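Local atomic coordinates of MAR1 Ribonuclease (Caenorhabditis elegans, PDB entry 2B34), a protein that probably acts as a hydrolase of the isochorismatase family, possibly as a ribonuclease. Residues L116-T119 with Y120-E124; R144-A147 with F148-M151; P175-K178 with E179-L183. All coordinates share one frame; numbering follows the deposited sequence.

How the contacts relate
Contacts 1 and 2 are turns of two helices, 114-124 and 141-154, that pack together; contact 3 is the start of the short helix 177-183, with the N-cap residue before it, far from both. The centres of contacts 1 and 2 are about 13 Å apart, and their side chains meet directly: L116 CD2 lies 3.4 Å from Q150 OE1, and Y120 OH 3.6 Å from Q150 CB. Both also reach the second subunit. Contact 3 lies across the chain's centre, its own centre about 30 Å from that of contact 1 and about 31 Å from that of contact 2, and touches the third subunit. The helix of contact 1 begins at C114, which forms a disulfide with C20.

Contact 1: L116-T119 with Y120-E124; sequences LQTT and YDLLE
Four helical backbone hydrogen bonds span this turn with N-H...O angles of 161° to 167°, the shortest from L122 N to T118 O at 2.8 Å. D121 N to Q117 O is the longest at 3.0 Å, and Y120 N to L116 O and L123 N to T119 O fall between. On one flank L116 lays its CD1 methyl over a face of the Y120 ring, a CH-pi contact with CD1 3.9 Å from the ring centroid and displaced toward the rim on the CE1 and CZ side. A chi1 of -178° sends the L116 branch away from its own N and beside the carbonyl carbon, where CD1 meets the ring. Y120 also rests on Q150 and A154 of helix 141-154; replacing the ring with an alanine side chain is likely to leave L116 CD1 without its face and open a gap toward Q150 and A154. The helix is the connecting element of the beta-alpha-beta unit made with strands 103-109 and 128-137. Its sheet side carries two aliphatic pairs lying alongside each other: T118 CG2 is 3.7 Å from L122 CD1, and T119 CG2 is 3.8 Å from L123 CD1. The threonine hydroxyls turn back instead, T118 OG1 to C114 O and T119 OG1 to V115 O. Q117 OE1 accepts a hydrogen bond from R9 of the second subunit, D121 OD1 forms a salt bridge with it, and D121 OD2 bonds to S88 OG.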
loop_
_atom_site.group_PDB
_atom_site.type_symbol
_atom_site.label_atom_id
_atom_site.label_comp_id
_atom_site.label_asym_id
_atom_site.label_seq_id
_atom_site.Cartn_x
_atom_site.Cartn_y
_atom_site.Cartn_z
ATOM N N LEU A 116 5.120 -17.318 -2.671
ATOM C CA LEU A 116 4.606 -16.499 -3.768
ATOM C C LEU A 116 4.106 -17.354 -4.935
ATOM O O LEU A 116 2.996 -17.145 -5.422
ATOM C CB LEU A 116 5.656 -15.489 -4.252
ATOM C CG LEU A 116 5.243 -14.529 -5.379
ATOM C CD1 LEU A 116 4.006 -13.715 -4.992
ATOM C CD2 LEU A 116 6.399 -13.609 -5.772
ATOM N N GLN A 117 4.926 -18.304 -5.379
ATOM C CA GLN A 117 4.548 -19.195 -6.483
ATOM C C GLN A 117 3.338 -20.057 -6.132
ATOM O O GLN A 117 2.450 -20.252 -6.965
ATOM C CB GLN A 117 5.722 -20.077 -6.929
ATOM C CG GLN A 117 6.912 -19.325 -7.547
ATOM C CD GLN A 117 6.525 -18.407 -8.698
ATOM O OE1 GLN A 117 5.665 -18.738 -9.519
ATOM N NE2 GLN A 117 7.166 -17.250 -8.764
ATOM N N THR A 118 3.304 -20.564 -4.901
ATOM C CA THR A 118 2.137 -21.307 -4.408
ATOM C C THR A 118 0.905 -20.413 -4.441
ATOM O O THR A 118 -0.137 -20.812 -4.962
ATOM C CB THR A 118 2.362 -21.872 -2.981
ATOM O OG1 THR A 118 3.478 -22.767 -2.993
ATOM C CG2 THR A 118 1.131 -22.623 -2.478
ATOM N N THR A 119 1.046 -19.206 -3.892
ATOM C CA THR A 119 -0.017 -18.193 -3.861
ATOM C C THR A 119 -0.617 -17.940 -5.249
ATOM O O THR A 119 -1.838 -17.981 -5.411
ATOM C CB THR A 119 0.498 -16.864 -3.229
ATOM O OG1 THR A 119 0.754 -17.070 -1.834
ATOM C CG2 THR A 119 -0.511 -15.731 -3.391
ATOM N N TYR A 120 0.241 -17.694 -6.240
ATOM C CA TYR A 120 -0.199 -17.478 -7.624
ATOM C C TYR A 120 -0.944 -18.681 -8.197
ATOM O O TYR A 120 -2.006 -18.526 -8.807
ATOM C CB TYR A 120 0.988 -17.162 -8.539
ATOM C CG TYR A 120 1.586 -15.776 -8.426
ATOM C CD1 TYR A 120 0.945 -14.751 -7.713
ATOM C CD2 TYR A 120 2.790 -15.477 -9.072
ATOM C CE1 TYR A 120 1.510 -13.474 -7.631
ATOM C CE2 TYR A 120 3.355 -14.211 -9.000
ATOM C CZ TYR A 120 2.714 -13.214 -8.283
ATOM O OH TYR A 120 3.287 -11.961 -8.226
ATOM N N ASP A 121 -0.374 -19.870 -8.008
ATOM C CA ASP A 121 -0.994 -21.118 -8.458
ATOM C C ASP A 121 -2.361 -21.348 -7.812
ATOM O O ASP A 121 -3.305 -21.763 -8.482
ATOM C CB ASP A 121 -0.074 -22.311 -8.174
ATOM C CG ASP A 121 0.997 -22.499 -9.232
ATOM O OD1 ASP A 121 1.081 -21.690 -10.182
ATOM O OD2 ASP A 121 1.762 -23.475 -9.117
ATOM N N LEU A 122 -2.452 -21.079 -6.510
ATOM C CA LEU A 122 -3.708 -21.204 -5.772
ATOM C C LEU A 122 -4.764 -20.229 -6.279
ATOM O O LEU A 122 -5.912 -20.613 -6.495
ATOM C CB LEU A 122 -3.480 -20.995 -4.274
ATOM C CG LEU A 122 -2.761 -22.091 -3.484
ATOM C CD1 LEU A 122 -2.438 -21.599 -2.085
ATOM C CD2 LEU A 122 -3.593 -23.360 -3.432
ATOM N N LEU A 123 -4.363 -18.973 -6.469
ATOM C CA LEU A 123 -5.267 -17.939 -6.971
ATOM C C LEU A 123 -5.773 -18.246 -8.383
ATOM O O LEU A 123 -6.926 -17.959 -8.701
ATOM C CB LEU A 123 -4.603 -16.557 -6.916
ATOM C CG LEU A 123 -4.347 -15.951 -5.528
ATOM C CD1 LEU A 123 -3.458 -14.728 -5.644
ATOM C CD2 LEU A 123 -5.646 -15.610 -4.802
ATOM N N GLU A 124 -4.909 -18.834 -9.213
ATOM C CA GLU A 124 -5.278 -19.283 -10.562
ATOM C C GLU A 124 -6.384 -20.339 -10.543
ATOM O O GLU A 124 -7.236 -20.371 -11.436
ATOM C CB GLU A 124 -4.058 -19.833 -11.301
ATOM C CG GLU A 124 -3.192 -18.765 -11.944
ATOM C CD GLU A 124 -1.843 -19.285 -12.419
ATOM O OE1 GLU A 124 -1.559 -20.497 -12.274
ATOM O OE2 GLU A 124 -1.058 -18.465 -12.938
#

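Contact 2: R144-A147 with F148-M151; sequences RHFA and FKQM
F146 O is gripped twice by Q150 at the close-packed part of this helical turn. The backbone N of Q150 bonds to F146 O at 2.9 Å, and its side-chain NE2 comes to the same oxygen at 3.1 Å from the other face of the carbonyl, above its plane. The oxygen in turn lies nearly in the amide plane of Q150, which, with the OE1 bond to T159 OG1 of the second subunit, is likely to fix that amide's rotation. The extended M151 chain lays its CE methyl against A147 CB at 3.7 Å. R144, extended from CG to NE, crosses F148 so that its CG and NE each lie 3.7 Å from ring atom CE2, the guanidinium and ring planes 64° apart; R144 O sits over a face of that ring.

The other side is looser: the bond from K149 N to H145 O is weak at 3.4 Å, and both residues are partly exposed. Its snug part is K149 CD beside F146 CD1, before the chain bends away to carry NZ to E152 of the second subunit, a salt bridge.

Helix 141-154 links strands 128-137 and 157-159: R144 NE bonds to V136 O, F148 and M151 face strand 128-137, and Q150 and M151 meet helix 114-124.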
loop_
_atom_site.group_PDB
_atom_site.type_symbol
_atom_site.label_atom_id
_atom_site.label_comp_id
_atom_site.label_asym_id
_atom_site.label_seq_id
_atom_site.Cartn_x
_atom_site.Cartn_y
_atom_site.Cartn_z
ATOM N N ARG A 144 11.120 -10.404 1.329
ATOM C CA ARG A 144 9.916 -10.651 2.129
ATOM C C ARG A 144 8.908 -9.502 1.998
ATOM O O ARG A 144 7.713 -9.736 1.786
ATOM C CB ARG A 144 10.301 -10.835 3.603
ATOM C CG ARG A 144 9.153 -11.255 4.527
ATOM C CD ARG A 144 9.550 -11.135 5.994
ATOM N NE ARG A 144 8.472 -11.557 6.891
ATOM C CZ ARG A 144 8.396 -11.252 8.183
ATOM N NH1 ARG A 144 9.326 -10.494 8.754
ATOM N NH2 ARG A 144 7.371 -11.690 8.906
ATOM N N HIS A 145 9.405 -8.273 2.136
ATOM C CA HIS A 145 8.576 -7.068 2.064
ATOM C C HIS A 145 7.780 -7.024 0.765
ATOM O O HIS A 145 6.561 -6.852 0.777
ATOM C CB HIS A 145 9.451 -5.814 2.191
ATOM C CG HIS A 145 8.674 -4.541 2.351
ATOM N ND1 HIS A 145 8.374 -3.713 1.289
ATOM C CD2 HIS A 145 8.150 -3.946 3.448
ATOM C CE1 HIS A 145 7.691 -2.668 1.724
ATOM N NE2 HIS A 145 7.540 -2.786 3.032
ATOM N N PHE A 146 8.475 -7.195 -0.354
ATOM C CA PHE A 146 7.827 -7.113 -1.650
ATOM C C PHE A 146 7.099 -8.387 -2.043
ATOM O O PHE A 146 6.221 -8.346 -2.896
ATOM C CB PHE A 146 8.814 -6.643 -2.724
ATOM C CG PHE A 146 9.123 -5.177 -2.629
ATOM C CD1 PHE A 146 8.299 -4.241 -3.253
ATOM C CD2 PHE A 146 10.206 -4.727 -1.877
ATOM C CE1 PHE A 146 8.559 -2.875 -3.146
ATOM C CE2 PHE A 146 10.479 -3.364 -1.766
ATOM C CZ PHE A 146 9.654 -2.436 -2.406
ATOM N N ALA A 147 7.448 -9.508 -1.406
ATOM C CA ALA A 147 6.680 -10.743 -1.560
ATOM C C ALA A 147 5.235 -10.473 -1.177
ATOM O O ALA A 147 4.325 -10.805 -1.929
ATOM C CB ALA A 147 7.250 -11.854 -0.706
ATOM N N PHE A 148 5.043 -9.842 -0.018
ATOM C CA PHE A 148 3.708 -9.520 0.489
ATOM C C PHE A 148 2.971 -8.571 -0.460
ATOM O O PHE A 148 1.776 -8.732 -0.698
ATOM C CB PHE A 148 3.790 -8.909 1.896
ATOM C CG PHE A 148 4.321 -9.853 2.960
ATOM C CD1 PHE A 148 4.012 -11.213 2.939
ATOM C CD2 PHE A 148 5.104 -9.362 4.005
ATOM C CE1 PHE A 148 4.494 -12.076 3.930
ATOM C CE2 PHE A 148 5.589 -10.216 5.006
ATOM C CZ PHE A 148 5.280 -11.577 4.968
ATOM N N LYS A 149 3.699 -7.595 -0.996
ATOM C CA LYS A 149 3.160 -6.647 -1.973
ATOM C C LYS A 149 2.660 -7.347 -3.239
ATOM O O LYS A 149 1.553 -7.074 -3.698
ATOM C CB LYS A 149 4.204 -5.588 -2.341
ATOM C CG LYS A 149 4.697 -4.750 -1.163
ATOM C CD LYS A 149 5.235 -3.393 -1.619
ATOM C CE LYS A 149 4.171 -2.287 -1.526
ATOM N NZ LYS A 149 2.952 -2.526 -2.376
ATOM N N GLN A 150 3.474 -8.249 -3.787
ATOM C CA GLN A 150 3.104 -9.018 -4.979
ATOM C C GLN A 150 1.917 -9.930 -4.703
ATOM O O GLN A 150 1.039 -10.090 -5.552
ATOM C CB GLN A 150 4.282 -9.852 -5.486
ATOM C CG GLN A 150 5.482 -9.036 -5.920
ATOM C CD GLN A 150 6.723 -9.881 -6.136
ATOM O OE1 GLN A 150 6.867 -10.532 -7.168
ATOM N NE2 GLN A 150 7.634 -9.856 -5.169
ATOM N N MET A 151 1.903 -10.533 -3.516
ATOM C CA MET A 151 0.803 -11.397 -3.105
ATOM C C MET A 151 -0.518 -10.634 -3.068
ATOM O O MET A 151 -1.517 -11.102 -3.609
ATOM C CB MET A 151 1.088 -12.042 -1.747
ATOM C CG MET A 151 2.177 -13.097 -1.771
ATOM S SD MET A 151 2.701 -13.519 -0.097
ATOM C CE MET A 151 4.337 -14.146 -0.391
#

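Contact 3: P175-K178 with E179-L183; sequences PKFK and EVQKL
Q181 reaches back one turn to F177 and K178, and its side chain can be traced atom by atom. CB lies over a face of the F177 ring and also comes within 3.2 Å of F177 O, the acceptor for the backbone N of Q181. With CG anti to the backbone N (chi1 -159°) and the chain extended beyond it, CG approaches F177 CZ and the amide follows across the end of the ring. CD is 3.6 Å from F177 CZ, and NE2 comes closer to that same atom, at 3.4 Å; the amide and ring planes are inclined by 47°. At the tip, OE1 accepts from K178 NZ at 2.9 Å, the amine lying in the carbonyl plane on a lone pair. A water donates to Q181 OE1 as a second partner beside K178 NZ. F177, for its part, also packs against F87 of the third subunit.

K176 occupies the N-cap position at the start of the helix. Its carbonyl oxygen receives V180 N at 3.1 Å in a nearly straight bond. Alongside, the bent K176 chain brings NZ to E179 OE1 at 3.4 Å, a weak salt bridge. A second water donates to P175 O and accepts from E179 N, tying the residue before the N-cap to the first turn.

This short helix closes over two others: K176, E179 and V180 lean on I49 of helix 33-49, while V180 contacts I165 and V169, and F177 contacts L166, on helix 161-169.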
loop_
_atom_site.group_PDB
_atom_site.type_symbol
_atom_site.label_atom_id
_atom_site.label_comp_id
_atom_site.label_asym_id
_atom_site.label_seq_id
_atom_site.Cartn_x
_atom_site.Cartn_y
_atom_site.Cartn_z
ATOM N N PRO A 175 -17.529 -23.994 20.269
ATOM C CA PRO A 175 -17.208 -25.126 21.151
ATOM C C PRO A 175 -15.709 -25.334 21.381
ATOM O O PRO A 175 -15.321 -25.917 22.393
ATOM C CB PRO A 175 -17.815 -26.335 20.424
ATOM C CG PRO A 175 -18.093 -25.877 19.037
ATOM C CD PRO A 175 -18.372 -24.413 19.134
ATOM N N LYS A 176 -14.887 -24.845 20.453
ATOM C CA LYS A 176 -13.436 -25.000 20.517
ATOM C C LYS A 176 -12.688 -23.690 20.795
ATOM O O LYS A 176 -11.468 -23.628 20.637
ATOM C CB LYS A 176 -12.920 -25.640 19.220
ATOM C CG LYS A 176 -12.719 -27.155 19.279
ATOM C CD LYS A 176 -14.027 -27.934 19.242
ATOM C CE LYS A 176 -13.770 -29.434 19.122
ATOM N NZ LYS A 176 -13.028 -30.003 20.288
ATOM N N PHE A 177 -13.412 -22.655 21.224
ATOM C CA PHE A 177 -12.812 -21.334 21.461
ATOM C C PHE A 177 -11.765 -21.327 22.578
ATOM O O PHE A 177 -10.675 -20.781 22.406
ATOM C CB PHE A 177 -13.884 -20.273 21.735
ATOM C CG PHE A 177 -13.330 -18.976 22.260
ATOM C CD1 PHE A 177 -12.717 -18.067 21.402
ATOM C CD2 PHE A 177 -13.412 -18.670 23.616
ATOM C CE1 PHE A 177 -12.196 -16.870 21.885
ATOM C CE2 PHE A 177 -12.895 -17.477 24.109
ATOM C CZ PHE A 177 -12.288 -16.573 23.240
ATOM N N LYS A 178 -12.106 -21.922 23.720
ATOM C CA LYS A 178 -11.189 -21.973 24.860
ATOM C C LYS A 178 -9.902 -22.735 24.545
ATOM O O LYS A 178 -8.833 -22.393 25.054
ATOM C CB LYS A 178 -11.883 -22.543 26.101
ATOM C CG LYS A 178 -12.694 -21.515 26.881
ATOM C CD LYS A 178 -11.783 -20.591 27.690
ATOM C CE LYS A 178 -12.520 -19.357 28.173
ATOM N NZ LYS A 178 -11.577 -18.334 28.710
ATOM N N GLU A 179 -10.005 -23.748 23.690
ATOM C CA GLU A 179 -8.829 -24.491 23.240
ATOM C C GLU A 179 -7.905 -23.654 22.356
ATOM O O GLU A 179 -6.701 -23.603 22.600
ATOM C CB GLU A 179 -9.229 -25.780 22.525
ATOM C CG GLU A 179 -9.611 -26.902 23.471
ATOM C CD GLU A 179 -10.043 -28.150 22.742
ATOM O OE1 GLU A 179 -11.247 -28.482 22.809
ATOM O OE2 GLU A 179 -9.186 -28.790 22.096
ATOM N N VAL A 180 -8.469 -22.995 21.343
ATOM C CA VAL A 180 -7.668 -22.143 20.455
ATOM C C VAL A 180 -7.166 -20.881 21.164
ATOM O O VAL A 180 -6.135 -20.327 20.784
ATOM C CB VAL A 180 -8.387 -21.798 19.106
ATOM C CG1 VAL A 180 -8.712 -23.067 18.321
ATOM C CG2 VAL A 180 -9.638 -20.955 19.324
ATOM N N GLN A 181 -7.889 -20.450 22.204
ATOM C CA GLN A 181 -7.523 -19.261 22.984
ATOM C C GLN A 181 -6.188 -19.435 23.704
ATOM O O GLN A 181 -5.443 -18.465 23.868
ATOM C CB GLN A 181 -8.619 -18.905 23.994
ATOM C CG GLN A 181 -8.583 -17.454 24.476
ATOM C CD GLN A 181 -9.598 -17.159 25.569
ATOM O OE1 GLN A 181 -10.015 -18.052 26.312
ATOM N NE2 GLN A 181 -9.992 -15.893 25.679
ATOM N N LYS A 182 -5.900 -20.670 24.128
ATOM C CA LYS A 182 -4.620 -21.019 24.761
ATOM C C LYS A 182 -3.439 -20.700 23.853
ATOM O O LYS A 182 -2.398 -20.242 24.322
ATOM C CB LYS A 182 -4.573 -22.511 25.143
ATOM C CG LYS A 182 -5.666 -22.988 26.100
ATOM C CD LYS A 182 -5.469 -22.476 27.520
ATOM C CE LYS A 182 -6.620 -22.911 28.424
ATOM N NZ LYS A 182 -6.560 -22.245 29.761
ATOM N N LEU A 183 -3.615 -20.941 22.555
ATOM C CA LEU A 183 -2.569 -20.719 21.551
ATOM C C LEU A 183 -2.246 -19.239 21.339
ATOM O O LEU A 183 -1.155 -18.904 20.872
ATOM C CB LEU A 183 -2.959 -21.350 20.206
ATOM C CG LEU A 183 -3.626 -22.731 20.170
ATOM C CD1 LEU A 183 -4.134 -23.032 18.770
ATOM C CD2 LEU A 183 -2.683 -23.836 20.658
HETATM O O HOH W 1 -12.734 -25.540 23.850
HETATM O O HOH W 2 -8.411 -20.644 26.853
#